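PDB 4MTN: transcription termination factor NusA from Planctomyces limnophilus, which probably binds RNA polymerase core enzyme and nascent RNA and takes part in both transcription termination and antitermination. Local coordinates for residues N6-I11 and V50-T55; D99-E104 and G130-I135. All coordinates share one frame; numbering follows the deposited sequence.

Interaction 1 (N6-I11 and V50-T55)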
loop_
_atom_site.group_PDB
_atom_site.type_symbol
_atom_site.label_atom_id
_atom_site.label_comp_id
_atom_site.label_asym_id
_atom_site.label_seq_id
_atom_site.Cartn_x
_atom_site.Cartn_y
_atom_site.Cartn_z
ATOM N N ASN A 6 -48.417 -7.777 -10.557
ATOM C CA ASN A 6 -47.540 -8.477 -11.486
ATOM C C ASN A 6 -46.923 -7.520 -12.497
ATOM O O ASN A 6 -46.083 -7.913 -13.307
ATOM C CB ASN A 6 -48.305 -9.586 -12.213
ATOM C CG ASN A 6 -49.358 -9.044 -13.158
ATOM O OD1 ASN A 6 -49.109 -8.871 -14.351
ATOM N ND2 ASN A 6 -50.544 -8.769 -12.627
ATOM N N GLU A 7 -47.348 -6.261 -12.445
ATOM C CA GLU A 7 -46.790 -5.222 -13.302
ATOM C C GLU A 7 -45.322 -4.995 -12.959
ATOM O O GLU A 7 -44.524 -4.608 -13.812
ATOM C CB GLU A 7 -47.582 -3.919 -13.152
ATOM C CG GLU A 7 -47.224 -2.847 -14.169
ATOM C CD GLU A 7 -47.917 -1.526 -13.891
ATOM O OE1 GLU A 7 -48.174 -1.227 -12.707
ATOM O OE2 GLU A 7 -48.206 -0.789 -14.858
ATOM N N VAL A 8 -44.978 -5.246 -11.700
ATOM C CA VAL A 8 -43.602 -5.127 -11.235
ATOM C C VAL A 8 -42.749 -6.270 -11.778
ATOM O O VAL A 8 -41.584 -6.078 -12.125
ATOM C CB VAL A 8 -43.529 -5.121 -9.695
ATOM C CG1 VAL A 8 -42.106 -4.853 -9.226
ATOM C CG2 VAL A 8 -44.485 -4.083 -9.125
ATOM N N LEU A 9 -43.343 -7.458 -11.855
ATOM C CA LEU A 9 -42.644 -8.638 -12.358
ATOM C C LEU A 9 -42.254 -8.478 -13.823
ATOM O O LEU A 9 -41.242 -9.022 -14.268
ATOM C CB LEU A 9 -43.507 -9.889 -12.184
ATOM C CG LEU A 9 -43.778 -10.343 -10.750
ATOM C CD1 LEU A 9 -44.452 -11.707 -10.747
ATOM C CD2 LEU A 9 -42.491 -10.373 -9.941
ATOM N N ARG A 10 -43.061 -7.732 -14.570
ATOM C CA ARG A 10 -42.778 -7.463 -15.973
ATOM C C ARG A 10 -41.532 -6.598 -16.113
ATOM O O ARG A 10 -40.755 -6.753 -17.055
ATOM C CB ARG A 10 -43.971 -6.778 -16.642
ATOM C CG ARG A 10 -45.299 -7.482 -16.426
ATOM C CD ARG A 10 -46.455 -6.638 -16.936
ATOM N NE ARG A 10 -47.749 -7.239 -16.626
ATOM C CZ ARG A 10 -48.395 -8.078 -17.428
ATOM N NH1 ARG A 10 -47.868 -8.421 -18.595
ATOM N NH2 ARG A 10 -49.570 -8.575 -17.064
ATOM N N ILE A 11 -41.351 -5.685 -15.164
ATOM C CA ILE A 11 -40.234 -4.749 -15.194
ATOM C C ILE A 11 -38.920 -5.400 -14.766
ATOM O O ILE A 11 -37.895 -5.235 -15.427
ATOM C CB ILE A 11 -40.504 -3.532 -14.287
ATOM C CG1 ILE A 11 -41.822 -2.861 -14.676
ATOM C CG2 ILE A 11 -39.354 -2.541 -14.367
ATOM C CD1 ILE A 11 -42.161 -1.650 -13.835
ATOM N N VAL A 50 -40.460 0.048 2.354
ATOM C CA VAL A 50 -41.079 -0.611 1.212
ATOM C C VAL A 50 -40.492 -2.003 0.985
ATOM O O VAL A 50 -39.279 -2.202 1.070
ATOM C CB VAL A 50 -40.925 0.239 -0.072
ATOM C CG1 VAL A 50 -39.466 0.584 -0.313
ATOM C CG2 VAL A 50 -41.526 -0.474 -1.277
ATOM N N HIS A 51 -41.366 -2.968 0.717
ATOM C CA HIS A 51 -40.936 -4.325 0.411
ATOM C C HIS A 51 -41.739 -4.905 -0.746
ATOM O O HIS A 51 -42.961 -4.771 -0.796
ATOM C CB HIS A 51 -41.069 -5.228 1.638
ATOM C CG HIS A 51 -40.896 -6.683 1.334
ATOM N ND1 HIS A 51 -39.711 -7.212 0.872
ATOM C CD2 HIS A 51 -41.763 -7.721 1.420
ATOM C CE1 HIS A 51 -39.852 -8.513 0.690
ATOM N NE2 HIS A 51 -41.088 -8.847 1.015
ATOM N N ILE A 52 -41.046 -5.546 -1.677
ATOM C CA ILE A 52 -41.708 -6.217 -2.786
ATOM C C ILE A 52 -41.564 -7.724 -2.644
ATOM O O ILE A 52 -40.451 -8.241 -2.580
ATOM C CB ILE A 52 -41.134 -5.777 -4.143
ATOM C CG1 ILE A 52 -41.296 -4.267 -4.325
ATOM C CG2 ILE A 52 -41.815 -6.530 -5.276
ATOM C CD1 ILE A 52 -40.674 -3.740 -5.597
ATOM N N ASP A 53 -42.694 -8.420 -2.580
ATOM C CA ASP A 53 -42.688 -9.876 -2.517
ATOM C C ASP A 53 -42.037 -10.423 -3.781
ATOM O O ASP A 53 -42.419 -10.059 -4.891
ATOM C CB ASP A 53 -44.110 -10.419 -2.355
ATOM C CG ASP A 53 -44.139 -11.859 -1.872
ATOM O OD1 ASP A 53 -43.202 -12.623 -2.187
ATOM O OD2 ASP A 53 -45.107 -12.231 -1.176
ATOM N N ARG A 54 -41.046 -11.290 -3.609
ATOM C CA ARG A 54 -40.264 -11.786 -4.734
ATOM C C ARG A 54 -41.088 -12.667 -5.672
ATOM O O ARG A 54 -40.980 -12.553 -6.893
ATOM C CB ARG A 54 -39.041 -12.554 -4.229
ATOM C CG ARG A 54 -38.043 -11.690 -3.470
ATOM C CD ARG A 54 -37.573 -10.520 -4.321
ATOM N NE ARG A 54 -36.582 -9.694 -3.635
ATOM C CZ ARG A 54 -36.866 -8.572 -2.980
ATOM N NH1 ARG A 54 -38.117 -8.137 -2.918
ATOM N NH2 ARG A 54 -35.900 -7.884 -2.388
ATOM N N THR A 55 -41.905 -13.546 -5.102
ATOM C CA THR A 55 -42.716 -14.455 -5.905
ATOM C C THR A 55 -43.872 -13.752 -6.619
ATOM O O THR A 55 -44.003 -13.846 -7.839
ATOM C CB THR A 55 -43.291 -15.596 -5.043
ATOM O OG1 THR A 55 -44.067 -15.043 -3.972
ATOM C CG2 THR A 55 -42.169 -16.443 -4.465
#
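V8 overlaps I52 at the tips of their side chains. CG1 of V8 lies 4.1 Å from CD1 of I52, an apolar contact. It joins helix 7-18 to the end of strand 48-52 in the N-terminal domain of NusA, where helices pack on a small antiparallel sheet. V8 has CG1 anti to its own backbone N (chi1 -174°), which aims this methyl at the strand. I52 reaches back with an extended CG1-CD1 arm. Both residues are buried. I52 also rests on V30 of helix 23-42, and V8 also touches P59 on the neighbouring strand, so the pair belongs to the packing of both helices, 7-18 and 23-42, on the sheet.

L9, one residue on, meets backbone and not side chain. Its two methyls meet the carbonyl oxygens of two consecutive residues just past the strand. CD1 of L9 is 3.6 Å from O of T55, and CD2 of L9 is 4.0 Å from O of R54. These are van der Waals contacts. No hydrogen bond crosses between the two segments, and the surface buried is small, 152 Å².

The side chain of R54 starts away from helix 7-18. Its guanidinium forms salt bridges with E24 and E31 of helix 23-42. E31 also takes a hydrogen bond from N of I52. Two acidic groups thus hold the arginine against helix 23-42.

The chain leaves the strand in a turn gathered by the carboxylate of D53. N of T55 gives D53 OD1 a weak bond of 3.3 Å, as in an Asx turn. The hydroxyl of T55 joins it, with OG1 3.1 Å from OD1 of D53. This OG1 comes in from above the carboxylate plane, 54° out of it.

Interaction 2 (D99-E104 and G130-I135)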
loop_
_atom_site.group_PDB
_atom_site.type_symbol
_atom_site.label_atom_id
_atom_site.label_comp_id
_atom_site.label_asym_id
_atom_site.label_seq_id
_atom_site.Cartn_x
_atom_site.Cartn_y
_atom_site.Cartn_z
ATOM N N ASP A 99 -23.734 -0.711 -4.820
ATOM C CA ASP A 99 -23.698 -1.014 -3.392
ATOM C C ASP A 99 -23.365 -2.484 -3.142
ATOM O O ASP A 99 -22.640 -2.813 -2.203
ATOM C CB ASP A 99 -25.036 -0.663 -2.738
ATOM C CG ASP A 99 -25.216 0.832 -2.541
ATOM O OD1 ASP A 99 -24.385 1.608 -3.057
ATOM O OD2 ASP A 99 -26.193 1.231 -1.873
ATOM N N THR A 100 -23.896 -3.360 -3.988
ATOM C CA THR A 100 -23.657 -4.793 -3.861
ATOM C C THR A 100 -22.220 -5.153 -4.224
ATOM O O THR A 100 -21.542 -5.869 -3.484
ATOM C CB THR A 100 -24.617 -5.605 -4.751
ATOM O OG1 THR A 100 -25.971 -5.321 -4.380
ATOM C CG2 THR A 100 -24.357 -7.096 -4.594
ATOM N N LEU A 101 -21.760 -4.647 -5.365
ATOM C CA LEU A 101 -20.408 -4.924 -5.838
ATOM C C LEU A 101 -19.356 -4.347 -4.897
ATOM O O LEU A 101 -18.252 -4.881 -4.789
ATOM C CB LEU A 101 -20.211 -4.370 -7.250
ATOM C CG LEU A 101 -21.055 -5.036 -8.339
ATOM C CD1 LEU A 101 -20.825 -4.372 -9.685
ATOM C CD2 LEU A 101 -20.754 -6.526 -8.412
ATOM N N PHE A 102 -19.702 -3.257 -4.219
ATOM C CA PHE A 102 -18.812 -2.676 -3.221
ATOM C C PHE A 102 -18.638 -3.626 -2.041
ATOM O O PHE A 102 -17.525 -3.839 -1.567
ATOM C CB PHE A 102 -19.342 -1.325 -2.735
ATOM C CG PHE A 102 -18.542 -0.732 -1.606
ATOM C CD1 PHE A 102 -18.948 -0.888 -0.290
ATOM C CD2 PHE A 102 -17.381 -0.023 -1.861
ATOM C CE1 PHE A 102 -18.211 -0.350 0.747
ATOM C CE2 PHE A 102 -16.638 0.519 -0.829
ATOM C CZ PHE A 102 -17.054 0.356 0.477
ATOM N N ASP A 103 -19.745 -4.194 -1.571
ATOM C CA ASP A 103 -19.727 -5.085 -0.416
ATOM C C ASP A 103 -18.846 -6.308 -0.647
ATOM O O ASP A 103 -18.148 -6.764 0.258
ATOM C CB ASP A 103 -21.146 -5.535 -0.067
ATOM C CG ASP A 103 -21.997 -4.409 0.476
ATOM O OD1 ASP A 103 -21.431 -3.464 1.064
ATOM O OD2 ASP A 103 -23.232 -4.470 0.316
ATOM N N GLU A 104 -18.887 -6.835 -1.866
ATOM C CA GLU A 104 -18.133 -8.033 -2.210
ATOM C C GLU A 104 -16.642 -7.751 -2.369
ATOM O O GLU A 104 -15.804 -8.458 -1.809
ATOM C CB GLU A 104 -18.687 -8.646 -3.496
ATOM C CG GLU A 104 -17.955 -9.891 -3.961
ATOM C CD GLU A 104 -18.490 -10.418 -5.276
ATOM O OE1 GLU A 104 -19.402 -9.780 -5.845
ATOM O OE2 GLU A 104 -18.000 -11.468 -5.741
ATOM N N GLY A 130 -15.734 -9.383 -14.957
ATOM C CA GLY A 130 -17.010 -9.969 -15.331
ATOM C C GLY A 130 -18.210 -9.526 -14.519
ATOM O O GLY A 130 -19.335 -9.544 -15.017
ATOM N N LYS A 131 -17.983 -9.125 -13.273
ATOM C CA LYS A 131 -19.022 -8.453 -12.502
ATOM C C LYS A 131 -19.025 -6.961 -12.807
ATOM O O LYS A 131 -20.080 -6.346 -12.964
ATOM C CB LYS A 131 -18.834 -8.696 -11.005
ATOM C CG LYS A 131 -19.205 -10.102 -10.564
ATOM C CD LYS A 131 -19.122 -10.251 -9.056
ATOM C CE LYS A 131 -19.653 -11.602 -8.606
ATOM N NZ LYS A 131 -21.094 -11.778 -8.942
ATOM N N ALA A 132 -17.826 -6.391 -12.889
ATOM C CA ALA A 132 -17.656 -4.963 -13.123
ATOM C C ALA A 132 -16.286 -4.675 -13.725
ATOM O O ALA A 132 -15.392 -5.519 -13.687
ATOM C CB ALA A 132 -17.841 -4.186 -11.830
ATOM N N GLU A 133 -16.127 -3.480 -14.287
ATOM C CA GLU A 133 -14.851 -3.072 -14.863
ATOM C C GLU A 133 -13.929 -2.487 -13.796
ATOM O O GLU A 133 -14.322 -1.601 -13.038
ATOM C CB GLU A 133 -15.068 -2.052 -15.983
ATOM C CG GLU A 133 -15.848 -2.589 -17.174
ATOM C CD GLU A 133 -15.055 -3.588 -17.997
ATOM O OE1 GLU A 133 -13.812 -3.610 -17.875
ATOM O OE2 GLU A 133 -15.675 -4.351 -18.766
ATOM N N ALA A 134 -12.702 -2.994 -13.743
ATOM C CA ALA A 134 -11.706 -2.494 -12.805
ATOM C C ALA A 134 -10.580 -1.798 -13.560
ATOM O O ALA A 134 -10.295 -2.135 -14.708
ATOM C CB ALA A 134 -11.158 -3.626 -11.955
ATOM N N ILE A 135 -9.945 -0.823 -12.918
ATOM C CA ILE A 135 -8.863 -0.092 -13.565
ATOM C C ILE A 135 -7.520 -0.327 -12.879
ATOM O O ILE A 135 -7.437 -0.416 -11.652
ATOM C CB ILE A 135 -9.156 1.427 -13.614
ATOM C CG1 ILE A 135 -9.477 1.976 -12.221
ATOM C CG2 ILE A 135 -10.301 1.716 -14.573
ATOM C CD1 ILE A 135 -8.309 2.672 -11.543
#
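The carboxylate of E104 meets K131 with its oxygen end, not with a face: CE of K131 lies close to the carboxylate plane, 3.3 Å from both OE1 and OE2 of E104. CD of K131 is also 3.3 Å from OE1 of E104. The two side chains cross at about a right angle. E104 gets there with CG anti to its backbone N (chi1 179°) and an extended chain beyond. K131 is extended too, until it bends at its last torsion (chi4 -62°). This turns NZ aside, to 4.1 Å from OE1 of E104. That is too long for a salt bridge, though the opposite charges probably still attract each other. Replacing E104 by alanine would probably leave the K131 methylenes uncovered on this side and take from its ammonium the negative charge of this carboxylate.

L101, one helical turn earlier, makes the apolar part. Its methyls divide the work. CD1 of L101 meets CB of A132 at 3.7 Å, and CD2 of L101 meets CB of K131 at 3.9 Å. L101 is buried and also touches V167 on strand 167-172. F102 turns to another side of the helix and packs on V160 and K162 of strand 152-162.

The facing residues lie in the turn between strands 124-128 and 133-137. There N of G130 is hydrogen-bonded to OD1 of N128, as in an Asx turn. The positive phi of G130 (91°) suits a glycine. No hydrogen bond joins helix and turn directly. Helix 87-105 thus leans on a beta hairpin and on further strands of the S1 domain, an OB-fold barrel, as the chain passes into it from the N-terminal domain of NusA.

Interactions 1 and 2 follow each other along the chain. Their centres are 25 Å apart and their nearest atoms about 10 Å. They share no helix or strand. Interaction 1 lies within the N-terminal domain, far from the centre of the chain. Interaction 2 sets a helix against the S1 domain, nearer that centre. Both are partly buried, and neither has a hydrogen bond between its segments. In interaction 1 both residues of the apolar pair are buried; in interaction 2 only L101 is. The more exposed part of 6-11 with 50-55 is a leucine against backbone carbonyl oxygens. That of 99-104 with 130-135 is a glutamate and a lysine, whose opposite charges stay apart.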